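Local coordinates for protein NDP-rhamnosyltransferase (Saccharopolyspora spinosa, PDB 3TSA) that belongs to the GT-B glycosyltransferases, which are built from two Rossmann-like domains that face each other across a cleft, at residues R219-C224 with C287-C292; A243-L248 with D348-V353; G306-V311 with G358-A363. All coordinates share one frame; numbering follows the deposited sequence.

Interaction 1 (R219-C224 with C287-C292); sequences RRVCIC and CELVIC
Strands 219-224 and 289-292 are parallel neighbours in the middle of the six-stranded sheet of the C-terminal Rossmann-like domain; the short-segment axes come within 4.7 Å and their directions differ by 22°. Ahead of the second strand, Cys287 holds its SG anti to its carbonyl carbon, so that SG lies 3.7 Å from Arg220 CG and touches Cys222 CB. The Arg220 chain runs on extended and then bends at chi3, carrying its guanidinium away to Glu252 and Thr286.

Glu288 is held by both backbone and side chain. Its backbone N donates nearly along the C=O axis of Arg220 O (2.7 Å). Its extended side chain crosses that of Arg219 obliquely, and Arg219, folded back by bends at chi2 and chi3, forms a two-pronged, side-on salt bridge with the carboxylate: NE reaches OE2 of Glu288 at 2.9 Å and NH1 reaches its OE1 at 3.0 Å. Both oxygens use their syn lone pairs, and the two flat groups are only 28° from coplanar. A water links Arg220 N to Glu288 OE2, while Arg219 NH1 also bonds Leu354 O.

The buried N of Leu289 has no hydrogen-bond partner, but Leu289 O accepts from Cys222 N. Val290 turns its side chain to the sheet face of Cys222, against Thr298 and Ala302 of helix 296-304. Ile291 continues the ladder, its N donating to Cys222 O (2.7 Å) and its O accepting from Cys224 N. On the other face, its CD1 sits 3.6 Å from Val221 CG1, and its side chain lies alongside Ile223, pointing the same way, beneath helices 236-246 and 343-354. Cys292 keeps SG in the crowded position between N and carbonyl carbon (chi1 59°), and its CB meets Cys224 O at 3.3 Å.

Interaction 2 (A243-L248 with D348-V353); sequences AAATEL and DSIATV
Two helices that lie on the same face of the C-terminal Rossmann-like sheet meet here, the final turn of helix 236-246 against helix 343-354. The contact is wholly apolar, with no hydrogen bond passing between the segments: Ile350 of helix 343-354 packs against Ala244, Ala245 and Leu248, and Leu248 also meets Ala351.

Ala244 directs its methyl toward the facing helix, where CB lies 3.9 Å from Ile350 CD1; Phe346 and Thr347, a turn earlier on that helix, touch the same methyl. Ala245 offers backbone as much as side chain, since Ile350 CD1 comes to 3.6 Å from Ala245 CA. Ile350 gets there by an extended reach: CG1 stands anti to the carbonyl carbon, and chi2 of 173° carries CD1 out to the backbone of Ala244 and Ala245.

Leu248 N bonds Ala245 O at 3.2 Å, three residues back, and Ala244 O, four residues back, is left buried without a partner. Thr246 faces away from the contact, its OG1 bonded to Val242 O, and Glu247 reaches His343 near the start of the facing helix.

Leu248, already out of helical conformation, then swings back toward helix 343-354 and buries more area here than any other residue of its segment. Its CG is anti to the backbone N (chi1 -165°), which sends the branched end across to the partner helix, sliding past Ile350 in the opposite direction. CD2 is the branch that does most of the touching: it packs 3.5 Å from Ile350 CG2, while CD1 is more distant, approaching Ala351 CB. Leu248 CD2 also rests 4.0 Å from Ala351 CB and 3.7 Å from Ala351 N.

Interaction 3 (G306-V311 with G358-A363); sequences GIPQLV and GFAAAA. Unlike the reference sequence in segment 358-363: Ala361 (reference Ser).
Gly306 ends helix 296-304 in a Schellman motif with a positive phi of 76°, and the backbone then extends through Ile307 and Pro308 into strand 309-311, passing beside the first turns of helix 358-371 so that the CA atoms of Gly306 and Ala363 are 4.7 Å apart. Residues 306-311 form the return into the second strand of the beta-alpha-beta unit 289-292, 296-304, 309-311 of the C-terminal Rossmann-like domain, and helix 358-371 packs against it.

No hydrogen bond crosses between the segments; the fit is made by one proline and a few small groups. Pro308 turns its ring toward the helix and lays it against the backbone there. At one end of the ring, Pro308 CB is 3.9 Å from Phe359 CB; at the other, Pro308 CD is 3.9 Å from Ala360 CA, and CG between them approaches Ala360 N at 4.0 Å. The ring thus bridges two consecutive helical residues.

Phe359 crosses Pro308 at about a right angle, and of its side chain only CB takes part. With CG anti to the carbonyl carbon (chi1 -75°), its aromatic ring leads off to Thr352 of helix 343-354, whose Val353 also packs on Pro308. Ile307 faces the other way, onto Val290 of the neighbouring strand, so that consecutive residues of the link into the strand pack on different elements of the fold.

One turn beyond Phe359, whose O accepts from Ala363 N at 2.9 Å, the methyl of Ala363 packs against Gly306 and the Ile307-Pro308 link. Ala330 touches this methyl as well, and Pro308 N lies within 4.1 Å of Ala363 CB. Gly306 presents its carbonyl group to the helix at the same point: Ala363 CB is 3.6 Å from both Gly306 C and Gly306 O.

All three contacts lie in the C-terminal Rossmann-like domain, on the same side of the chain's centre. Interaction 1 forms the middle of its parallel sheet; interaction 2, about 10 Å away between centres, joins two helices of the layer on the sheet face carrying Leu289 and Ile291, with Ile350 reaching both. Interaction 3, about 11 Å from interaction 1 and 15 Å from interaction 2, packs helix 358-371 against the lead-in to strand 309-311, which is hydrogen-bonded to 289-292. Along the chain, interaction 1 closes before interaction 3 opens, whereas interaction 2 interleaves with both. Consecutive helices 343-354 and 358-371, touching through Val353 and Phe359, thus pack against the sheet and the link into strand 309-311, all within one domain of the GT-B fold.

Interaction 1 (R219-C224 with C287-C292)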
ATOM      1  N   ARG A 219      -4.126 -28.769 -17.558  1.00 12.74           N
ATOM      2  CA  ARG A 219      -3.467 -27.598 -18.247  1.00 13.45           C
ATOM      3  C   ARG A 219      -4.201 -26.351 -17.750  1.00 13.81           C
ATOM      4  O   ARG A 219      -5.385 -26.105 -18.142  1.00 15.22           O
ATOM      5  CB  ARG A 219      -3.722 -27.765 -19.758  1.00 14.75           C
ATOM      6  CG  ARG A 219      -3.435 -29.185 -20.264  1.00 13.06           C
ATOM      7  CD  ARG A 219      -1.927 -29.593 -19.861  1.00 14.99           C
ATOM      8  NE  ARG A 219      -0.907 -28.777 -20.559  1.00 17.71           N
ATOM      9  CZ  ARG A 219      -0.613 -28.829 -21.859  1.00 16.38           C
ATOM     10  NH1 ARG A 219       0.379 -28.072 -22.359  1.00 14.55           N
ATOM     11  NH2 ARG A 219      -1.263 -29.657 -22.671  1.00 15.61           N
ATOM     12  N   ARG A 220      -3.563 -25.596 -16.861  1.00 12.92           N
ATOM     13  CA  ARG A 220      -4.290 -24.537 -16.181  1.00 13.14           C
ATOM     14  C   ARG A 220      -4.268 -23.260 -17.037  1.00 14.78           C
ATOM     15  O   ARG A 220      -3.193 -22.763 -17.427  1.00 13.40           O
ATOM     16  CB  ARG A 220      -3.648 -24.289 -14.809  1.00 15.48           C
ATOM     17  CG  ARG A 220      -4.404 -23.291 -13.990  1.00 17.46           C
ATOM     18  CD  ARG A 220      -3.949 -23.315 -12.480  1.00 17.48           C
ATOM     19  NE  ARG A 220      -4.340 -24.499 -11.738  1.00 15.81           N
ATOM     20  CZ  ARG A 220      -3.905 -24.761 -10.508  1.00 22.67           C
ATOM     21  NH1 ARG A 220      -3.079 -23.911  -9.936  1.00 20.29           N
ATOM     22  NH2 ARG A 220      -4.248 -25.859  -9.872  1.00 27.41           N
ATOM     23  N   VAL A 221      -5.444 -22.738 -17.368  1.00 12.16           N
ATOM     24  CA  VAL A 221      -5.611 -21.566 -18.195  1.00 12.07           C
ATOM     25  C   VAL A 221      -6.344 -20.560 -17.326  1.00 14.23           C
ATOM     26  O   VAL A 221      -7.441 -20.851 -16.820  1.00 14.23           O
ATOM     27  CB  VAL A 221      -6.506 -21.959 -19.399  1.00 11.92           C
ATOM     28  CG1 VAL A 221      -6.980 -20.703 -20.235  1.00 18.38           C
ATOM     29  CG2 VAL A 221      -5.731 -22.933 -20.298  1.00 14.50           C
ATOM     30  N   CYS A 222      -5.786 -19.345 -17.142  1.00 13.57           N
ATOM     31  CA  CYS A 222      -6.512 -18.323 -16.403  1.00 13.99           C
ATOM     32  C   CYS A 222      -7.250 -17.374 -17.378  1.00 13.67           C
ATOM     33  O   CYS A 222      -6.603 -16.836 -18.294  1.00 15.05           O
ATOM     34  CB  CYS A 222      -5.552 -17.525 -15.511  1.00 13.78           C
ATOM     35  SG  CYS A 222      -6.266 -16.081 -14.658  1.00 16.55           S
ATOM     36  N   ILE A 223      -8.501 -17.044 -17.089  1.00 11.96           N
ATOM     37  CA  ILE A 223      -9.275 -16.065 -17.837  1.00 12.32           C
ATOM     38  C   ILE A 223      -9.457 -14.920 -16.885  1.00 14.55           C
ATOM     39  O   ILE A 223     -10.046 -15.088 -15.802  1.00 14.93           O
ATOM     40  CB  ILE A 223     -10.664 -16.638 -18.286  1.00 11.19           C
ATOM     41  CG1 ILE A 223     -10.449 -17.801 -19.235  1.00 13.18           C
ATOM     42  CG2 ILE A 223     -11.526 -15.485 -18.860  1.00 10.45           C
ATOM     43  CD1 ILE A 223     -11.808 -18.607 -19.394  1.00 13.80           C
ATOM     44  N   CYS A 224      -8.893 -13.755 -17.263  1.00 14.36           N
ATOM     45  CA  CYS A 224      -8.855 -12.602 -16.374  1.00 16.30           C
ATOM     46  C   CYS A 224      -9.238 -11.356 -17.181  1.00 18.00           C
ATOM     47  O   CYS A 224      -8.543 -10.986 -18.195  1.00 15.79           O
ATOM     48  CB  CYS A 224      -7.472 -12.489 -15.796  1.00 15.90           C
ATOM     49  SG  CYS A 224      -7.461 -11.106 -14.571  1.00 21.67           S
ATOM     50  N   CYS A 287       0.046 -21.220 -14.039  1.00 16.07           N
ATOM     51  CA  CYS A 287      -0.854 -21.276 -15.264  1.00 14.86           C
ATOM     52  C   CYS A 287      -0.032 -21.344 -16.519  1.00 15.62           C
ATOM     53  O   CYS A 287       1.103 -20.748 -16.562  1.00 15.65           O
ATOM     54  CB  CYS A 287      -1.681 -20.017 -15.339  1.00 15.19           C
ATOM     55  SG  CYS A 287      -2.900 -19.893 -13.986  1.00 18.25           S
ATOM     56  N   GLU A 288      -0.555 -22.018 -17.574  1.00 12.51           N
ATOM     57  CA  GLU A 288       0.281 -22.098 -18.775  1.00 13.43           C
ATOM     58  C   GLU A 288      -0.182 -21.065 -19.841  1.00 13.66           C
ATOM     59  O   GLU A 288       0.486 -20.921 -20.851  1.00 15.01           O
ATOM     60  CB  GLU A 288       0.128 -23.506 -19.415  1.00 13.55           C
ATOM     61  CG  GLU A 288       0.889 -24.561 -18.598  1.00 15.04           C
ATOM     62  CD  GLU A 288       0.733 -25.904 -19.270  1.00 20.98           C
ATOM     63  OE1 GLU A 288       1.279 -26.066 -20.369  1.00 19.34           O
ATOM     64  OE2 GLU A 288      -0.011 -26.732 -18.769  1.00 18.59           O
ATOM     65  N   LEU A 289      -1.293 -20.383 -19.578  1.00 14.16           N
ATOM     66  CA  LEU A 289      -1.848 -19.435 -20.562  1.00 13.16           C
ATOM     67  C   LEU A 289      -2.748 -18.451 -19.822  1.00 13.62           C
ATOM     68  O   LEU A 289      -3.384 -18.894 -18.836  1.00 15.60           O
ATOM     69  CB  LEU A 289      -2.630 -20.205 -21.656  1.00 11.83           C
ATOM     70  CG  LEU A 289      -3.407 -19.417 -22.723  1.00 12.91           C
ATOM     71  CD1 LEU A 289      -2.451 -18.630 -23.611  1.00 14.86           C
ATOM     72  CD2 LEU A 289      -4.335 -20.326 -23.556  1.00 14.10           C
ATOM     73  N   VAL A 290      -2.795 -17.164 -20.255  1.00 11.43           N
ATOM     74  CA  VAL A 290      -3.714 -16.221 -19.700  1.00 11.83           C
ATOM     75  C   VAL A 290      -4.627 -15.774 -20.852  1.00 13.17           C
ATOM     76  O   VAL A 290      -4.075 -15.446 -21.914  1.00 14.70           O
ATOM     77  CB  VAL A 290      -3.030 -14.954 -19.128  1.00 11.93           C
ATOM     78  CG1 VAL A 290      -4.144 -13.946 -18.611  1.00 15.06           C
ATOM     79  CG2 VAL A 290      -2.208 -15.421 -17.982  1.00 18.38           C
ATOM     80  N   ILE A 291      -5.943 -15.837 -20.678  1.00 12.94           N
ATOM     81  CA  ILE A 291      -6.811 -15.248 -21.769  1.00 11.40           C
ATOM     82  C   ILE A 291      -7.299 -13.936 -21.144  1.00 12.56           C
ATOM     83  O   ILE A 291      -7.889 -13.929 -20.046  1.00 12.55           O
ATOM     84  CB  ILE A 291      -8.084 -16.154 -22.071  1.00 12.50           C
ATOM     85  CG1 ILE A 291      -7.665 -17.501 -22.679  1.00 12.18           C
ATOM     86  CG2 ILE A 291      -9.028 -15.439 -23.067  1.00 14.04           C
ATOM     87  CD1 ILE A 291      -8.709 -18.622 -22.649  1.00 13.95           C
ATOM     88  N   CYS A 292      -7.084 -12.836 -21.858  1.00 13.29           N
ATOM     89  CA  CYS A 292      -7.406 -11.521 -21.317  1.00 13.21           C
ATOM     90  C   CYS A 292      -7.776 -10.561 -22.430  1.00 12.89           C
ATOM     91  O   CYS A 292      -7.721 -10.913 -23.611  1.00 12.50           O
ATOM     92  CB  CYS A 292      -6.235 -10.980 -20.512  1.00 14.68           C
ATOM     93  SG  CYS A 292      -4.666 -10.794 -21.458  1.00 16.55           S
TER
HETATM   94  O   HOH W   1      -0.943 -26.551 -16.152  1.00 19.42           O

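Interaction 2 (A243-L248 with D348-V353)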
ATOM      1  N   ALA A 243     -16.115 -20.754 -22.765  1.00 14.43           N
ATOM      2  CA  ALA A 243     -16.549 -21.867 -23.645  1.00 16.05           C
ATOM      3  C   ALA A 243     -15.345 -22.474 -24.367  1.00 17.12           C
ATOM      4  O   ALA A 243     -15.112 -23.706 -24.352  1.00 19.89           O
ATOM      5  CB  ALA A 243     -17.546 -21.347 -24.661  1.00 14.66           C
ATOM      6  N   ALA A 244     -14.504 -21.631 -24.970  1.00 16.58           N
ATOM      7  CA  ALA A 244     -13.364 -22.156 -25.674  1.00 16.49           C
ATOM      8  C   ALA A 244     -12.421 -22.926 -24.713  1.00 16.45           C
ATOM      9  O   ALA A 244     -11.905 -24.024 -25.093  1.00 16.98           O
ATOM     10  CB  ALA A 244     -12.644 -20.999 -26.355  1.00 15.89           C
ATOM     11  N   ALA A 245     -12.177 -22.385 -23.524  1.00 15.97           N
ATOM     12  CA  ALA A 245     -11.209 -23.022 -22.619  1.00 17.65           C
ATOM     13  C   ALA A 245     -11.787 -24.318 -22.067  1.00 20.89           C
ATOM     14  O   ALA A 245     -11.106 -25.348 -22.053  1.00 21.15           O
ATOM     15  CB  ALA A 245     -10.781 -22.090 -21.434  1.00 20.12           C
ATOM     16  N   THR A 246     -13.010 -24.274 -21.574  1.00 20.29           N
ATOM     17  CA  THR A 246     -13.463 -25.439 -20.776  1.00 21.72           C
ATOM     18  C   THR A 246     -13.793 -26.647 -21.655  1.00 23.58           C
ATOM     19  O   THR A 246     -13.846 -27.785 -21.167  1.00 24.37           O
ATOM     20  CB  THR A 246     -14.662 -25.099 -19.872  1.00 21.12           C
ATOM     21  OG1 THR A 246     -15.765 -24.587 -20.655  1.00 20.29           O
ATOM     22  CG2 THR A 246     -14.251 -24.074 -18.794  1.00 18.51           C
ATOM     23  N   GLU A 247     -14.067 -26.403 -22.926  1.00 23.28           N
ATOM     24  CA  GLU A 247     -14.332 -27.474 -23.840  1.00 25.01           C
ATOM     25  C   GLU A 247     -13.102 -28.219 -24.299  1.00 25.41           C
ATOM     26  O   GLU A 247     -13.204 -29.281 -24.861  1.00 27.13           O
ATOM     27  CB  GLU A 247     -15.015 -26.890 -25.055  1.00 26.23           C
ATOM     28  CG  GLU A 247     -16.466 -26.597 -24.755  1.00 30.40           C
ATOM     29  CD  GLU A 247     -17.225 -26.220 -26.029  1.00 38.46           C
ATOM     30  OE1 GLU A 247     -18.214 -25.477 -25.858  1.00 39.66           O
ATOM     31  OE2 GLU A 247     -16.814 -26.654 -27.163  1.00 39.45           O
ATOM     32  N   LEU A 248     -11.918 -27.653 -24.079  1.00 23.37           N
ATOM     33  CA  LEU A 248     -10.709 -28.220 -24.583  1.00 25.03           C
ATOM     34  C   LEU A 248     -10.240 -29.322 -23.661  1.00 25.70           C
ATOM     35  O   LEU A 248     -10.305 -29.150 -22.423  1.00 21.10           O
ATOM     36  CB  LEU A 248      -9.652 -27.112 -24.730  1.00 23.04           C
ATOM     37  CG  LEU A 248      -8.462 -27.534 -25.594  1.00 27.36           C
ATOM     38  CD1 LEU A 248      -8.831 -27.848 -27.007  1.00 25.89           C
ATOM     39  CD2 LEU A 248      -7.313 -26.577 -25.521  1.00 24.10           C
ATOM     40  N   ASP A 348      -8.899 -23.607 -31.114  1.00 15.97           N
ATOM     41  CA  ASP A 348      -7.695 -24.062 -31.790  1.00 16.23           C
ATOM     42  C   ASP A 348      -6.490 -23.205 -31.304  1.00 16.87           C
ATOM     43  O   ASP A 348      -5.360 -23.737 -31.137  1.00 17.62           O
ATOM     44  CB  ASP A 348      -7.850 -23.982 -33.336  1.00 20.67           C
ATOM     45  CG  ASP A 348      -8.679 -25.113 -33.903  1.00 24.41           C
ATOM     46  OD1 ASP A 348      -9.030 -26.019 -33.192  1.00 24.22           O
ATOM     47  OD2 ASP A 348      -9.017 -25.054 -35.099  1.00 32.00           O
ATOM     48  N   SER A 349      -6.761 -21.947 -30.982  1.00 15.30           N
ATOM     49  CA  SER A 349      -5.677 -21.030 -30.548  1.00 15.55           C
ATOM     50  C   SER A 349      -5.163 -21.458 -29.173  1.00 15.27           C
ATOM     51  O   SER A 349      -3.962 -21.412 -28.886  1.00 15.90           O
ATOM     52  CB  SER A 349      -6.179 -19.596 -30.452  1.00 15.26           C
ATOM     53  OG  SER A 349      -6.426 -19.076 -31.730  1.00 16.23           O
ATOM     54  N   ILE A 350      -6.071 -21.798 -28.294  1.00 14.27           N
ATOM     55  CA  ILE A 350      -5.667 -22.295 -26.983  1.00 14.80           C
ATOM     56  C   ILE A 350      -4.839 -23.550 -27.107  1.00 15.94           C
ATOM     57  O   ILE A 350      -3.744 -23.638 -26.531  1.00 15.45           O
ATOM     58  CB  ILE A 350      -6.909 -22.612 -26.085  1.00 13.54           C
ATOM     59  CG1 ILE A 350      -7.680 -21.301 -25.787  1.00 13.29           C
ATOM     60  CG2 ILE A 350      -6.412 -23.253 -24.738  1.00 13.35           C
ATOM     61  CD1 ILE A 350      -9.037 -21.512 -25.049  1.00 16.12           C
ATOM     62  N   ALA A 351      -5.326 -24.507 -27.893  1.00 16.24           N
ATOM     63  CA  ALA A 351      -4.590 -25.747 -28.125  1.00 16.27           C
ATOM     64  C   ALA A 351      -3.203 -25.483 -28.711  1.00 16.89           C
ATOM     65  O   ALA A 351      -2.262 -26.152 -28.317  1.00 16.94           O
ATOM     66  CB  ALA A 351      -5.393 -26.716 -29.071  1.00 18.22           C
ATOM     67  N   THR A 352      -3.044 -24.491 -29.593  1.00 14.51           N
ATOM     68  CA  THR A 352      -1.811 -24.261 -30.296  1.00 15.26           C
ATOM     69  C   THR A 352      -0.759 -23.786 -29.228  1.00 14.32           C
ATOM     70  O   THR A 352       0.375 -24.208 -29.254  1.00 16.09           O
ATOM     71  CB  THR A 352      -1.990 -23.150 -31.321  1.00 16.10           C
ATOM     72  OG1 THR A 352      -2.729 -23.692 -32.440  1.00 16.44           O
ATOM     73  CG2 THR A 352      -0.655 -22.710 -31.818  1.00 13.85           C
ATOM     74  N   VAL A 353      -1.144 -22.848 -28.388  1.00 14.15           N
ATOM     75  CA  VAL A 353      -0.250 -22.374 -27.321  1.00 14.99           C
ATOM     76  C   VAL A 353       0.142 -23.496 -26.340  1.00 16.29           C
ATOM     77  O   VAL A 353       1.345 -23.681 -26.039  1.00 17.08           O
ATOM     78  CB  VAL A 353      -0.865 -21.137 -26.543  1.00 14.14           C
ATOM     79  CG1 VAL A 353       0.123 -20.681 -25.398  1.00 15.52           C
ATOM     80  CG2 VAL A 353      -1.079 -19.994 -27.490  1.00 15.90           C
TER

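Interaction 3 (G306-V311 with G358-A363)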
ATOM      1  N   GLY A 306       6.494 -14.677 -17.584  1.00 16.77           N
ATOM      2  CA  GLY A 306       6.845 -15.506 -18.767  1.00 16.11           C
ATOM      3  C   GLY A 306       5.657 -16.376 -19.230  1.00 15.14           C
ATOM      4  O   GLY A 306       5.865 -17.422 -19.820  1.00 15.83           O
ATOM      5  N   ILE A 307       4.427 -15.897 -19.009  1.00 14.11           N
ATOM      6  CA  ILE A 307       3.201 -16.666 -19.305  1.00 12.63           C
ATOM      7  C   ILE A 307       2.576 -16.106 -20.610  1.00 13.45           C
ATOM      8  O   ILE A 307       2.244 -14.928 -20.692  1.00 13.09           O
ATOM      9  CB  ILE A 307       2.200 -16.538 -18.188  1.00 10.96           C
ATOM     10  CG1 ILE A 307       2.749 -16.905 -16.783  1.00 14.78           C
ATOM     11  CG2 ILE A 307       0.950 -17.457 -18.482  1.00 12.72           C
ATOM     12  CD1 ILE A 307       3.400 -18.252 -16.750  1.00 17.15           C
ATOM     13  N   PRO A 308       2.442 -16.969 -21.619  1.00 13.43           N
ATOM     14  CA  PRO A 308       1.862 -16.430 -22.858  1.00 13.02           C
ATOM     15  C   PRO A 308       0.386 -16.105 -22.706  1.00 14.47           C
ATOM     16  O   PRO A 308      -0.294 -16.567 -21.798  1.00 12.12           O
ATOM     17  CB  PRO A 308       2.056 -17.527 -23.889  1.00 14.57           C
ATOM     18  CG  PRO A 308       2.232 -18.768 -23.147  1.00 14.49           C
ATOM     19  CD  PRO A 308       2.812 -18.386 -21.742  1.00 14.95           C
ATOM     20  N   GLN A 309      -0.120 -15.292 -23.642  1.00 12.70           N
ATOM     21  CA  GLN A 309      -1.468 -14.793 -23.559  1.00 12.90           C
ATOM     22  C   GLN A 309      -2.198 -14.961 -24.863  1.00 13.49           C
ATOM     23  O   GLN A 309      -1.636 -14.852 -25.944  1.00 13.49           O
ATOM     24  CB  GLN A 309      -1.538 -13.293 -23.165  1.00 13.81           C
ATOM     25  CG  GLN A 309      -0.815 -13.006 -21.836  1.00 13.61           C
ATOM     26  CD  GLN A 309       0.254 -11.975 -21.996  1.00 18.03           C
ATOM     27  OE1 GLN A 309       1.437 -12.240 -21.757  1.00 16.87           O
ATOM     28  NE2 GLN A 309      -0.135 -10.805 -22.438  1.00 11.10           N
ATOM     29  N   LEU A 310      -3.477 -15.242 -24.707  1.00 11.67           N
ATOM     30  CA  LEU A 310      -4.421 -15.189 -25.847  1.00 13.03           C
ATOM     31  C   LEU A 310      -5.240 -13.901 -25.580  1.00 13.23           C
ATOM     32  O   LEU A 310      -5.918 -13.828 -24.572  1.00 14.36           O
ATOM     33  CB  LEU A 310      -5.309 -16.382 -25.712  1.00 13.65           C
ATOM     34  CG  LEU A 310      -5.928 -16.956 -27.001  1.00 21.04           C
ATOM     35  CD1 LEU A 310      -6.917 -18.111 -26.839  1.00 16.19           C
ATOM     36  CD2 LEU A 310      -6.235 -16.033 -28.071  1.00 23.69           C
ATOM     37  N   VAL A 311      -5.196 -12.941 -26.520  1.00 11.98           N
ATOM     38  CA  VAL A 311      -5.623 -11.586 -26.220  1.00 12.08           C
ATOM     39  C   VAL A 311      -6.851 -11.280 -27.071  1.00 12.45           C
ATOM     40  O   VAL A 311      -6.849 -11.553 -28.263  1.00 14.07           O
ATOM     41  CB  VAL A 311      -4.534 -10.550 -26.527  1.00 11.21           C
ATOM     42  CG1 VAL A 311      -4.959  -9.191 -25.907  1.00 12.85           C
ATOM     43  CG2 VAL A 311      -3.163 -10.962 -25.859  1.00 14.15           C
ATOM     44  N   GLY A 358       7.360 -22.812 -27.435  1.00 18.16           N
ATOM     45  CA  GLY A 358       7.895 -21.582 -28.012  1.00 18.88           C
ATOM     46  C   GLY A 358       7.137 -20.342 -27.591  1.00 17.32           C
ATOM     47  O   GLY A 358       7.734 -19.273 -27.514  1.00 17.52           O
ATOM     48  N   PHE A 359       5.844 -20.482 -27.282  1.00 16.49           N
ATOM     49  CA  PHE A 359       5.129 -19.291 -26.853  1.00 16.61           C
ATOM     50  C   PHE A 359       5.660 -18.809 -25.490  1.00 15.60           C
ATOM     51  O   PHE A 359       5.952 -17.624 -25.333  1.00 15.77           O
ATOM     52  CB  PHE A 359       3.637 -19.560 -26.776  1.00 14.04           C
ATOM     53  CG  PHE A 359       2.965 -19.623 -28.126  1.00 15.53           C
ATOM     54  CD1 PHE A 359       2.541 -18.457 -28.741  1.00 12.82           C
ATOM     55  CD2 PHE A 359       2.814 -20.871 -28.786  1.00 18.58           C
ATOM     56  CE1 PHE A 359       1.976 -18.496 -30.012  1.00 12.17           C
ATOM     57  CE2 PHE A 359       2.125 -20.945 -30.033  1.00 17.08           C
ATOM     58  CZ  PHE A 359       1.745 -19.745 -30.648  1.00 16.59           C
ATOM     59  N   ALA A 360       5.834 -19.746 -24.536  1.00 15.48           N
ATOM     60  CA  ALA A 360       6.318 -19.422 -23.229  1.00 16.62           C
ATOM     61  C   ALA A 360       7.752 -18.888 -23.389  1.00 14.81           C
ATOM     62  O   ALA A 360       8.137 -17.943 -22.682  1.00 16.33           O
ATOM     63  CB  ALA A 360       6.344 -20.683 -22.332  1.00 17.21           C
ATOM     64  N   ALA A 361       8.515 -19.487 -24.292  1.00 14.89           N
ATOM     65  CA  ALA A 361       9.935 -19.043 -24.494  1.00 16.73           C
ATOM     66  C   ALA A 361      10.005 -17.593 -24.969  1.00 16.02           C
ATOM     67  O   ALA A 361      10.816 -16.812 -24.497  1.00 14.91           O
ATOM     68  CB  ALA A 361      10.648 -19.924 -25.466  1.00 17.09           C
ATOM     69  N   ALA A 362       9.130 -17.244 -25.918  1.00 15.63           N
ATOM     70  CA  ALA A 362       8.983 -15.857 -26.392  1.00 14.57           C
ATOM     71  C   ALA A 362       8.505 -14.942 -25.296  1.00 13.29           C
ATOM     72  O   ALA A 362       8.959 -13.807 -25.208  1.00 12.72           O
ATOM     73  CB  ALA A 362       7.973 -15.826 -27.597  1.00 12.82           C
ATOM     74  N   ALA A 363       7.574 -15.412 -24.439  1.00 12.51           N
ATOM     75  CA  ALA A 363       7.146 -14.557 -23.332  1.00 11.16           C
ATOM     76  C   ALA A 363       8.313 -14.311 -22.328  1.00 12.72           C
ATOM     77  O   ALA A 363       8.394 -13.225 -21.753  1.00 13.65           O
ATOM     78  CB  ALA A 363       5.973 -15.148 -22.589  1.00 13.94           C
TER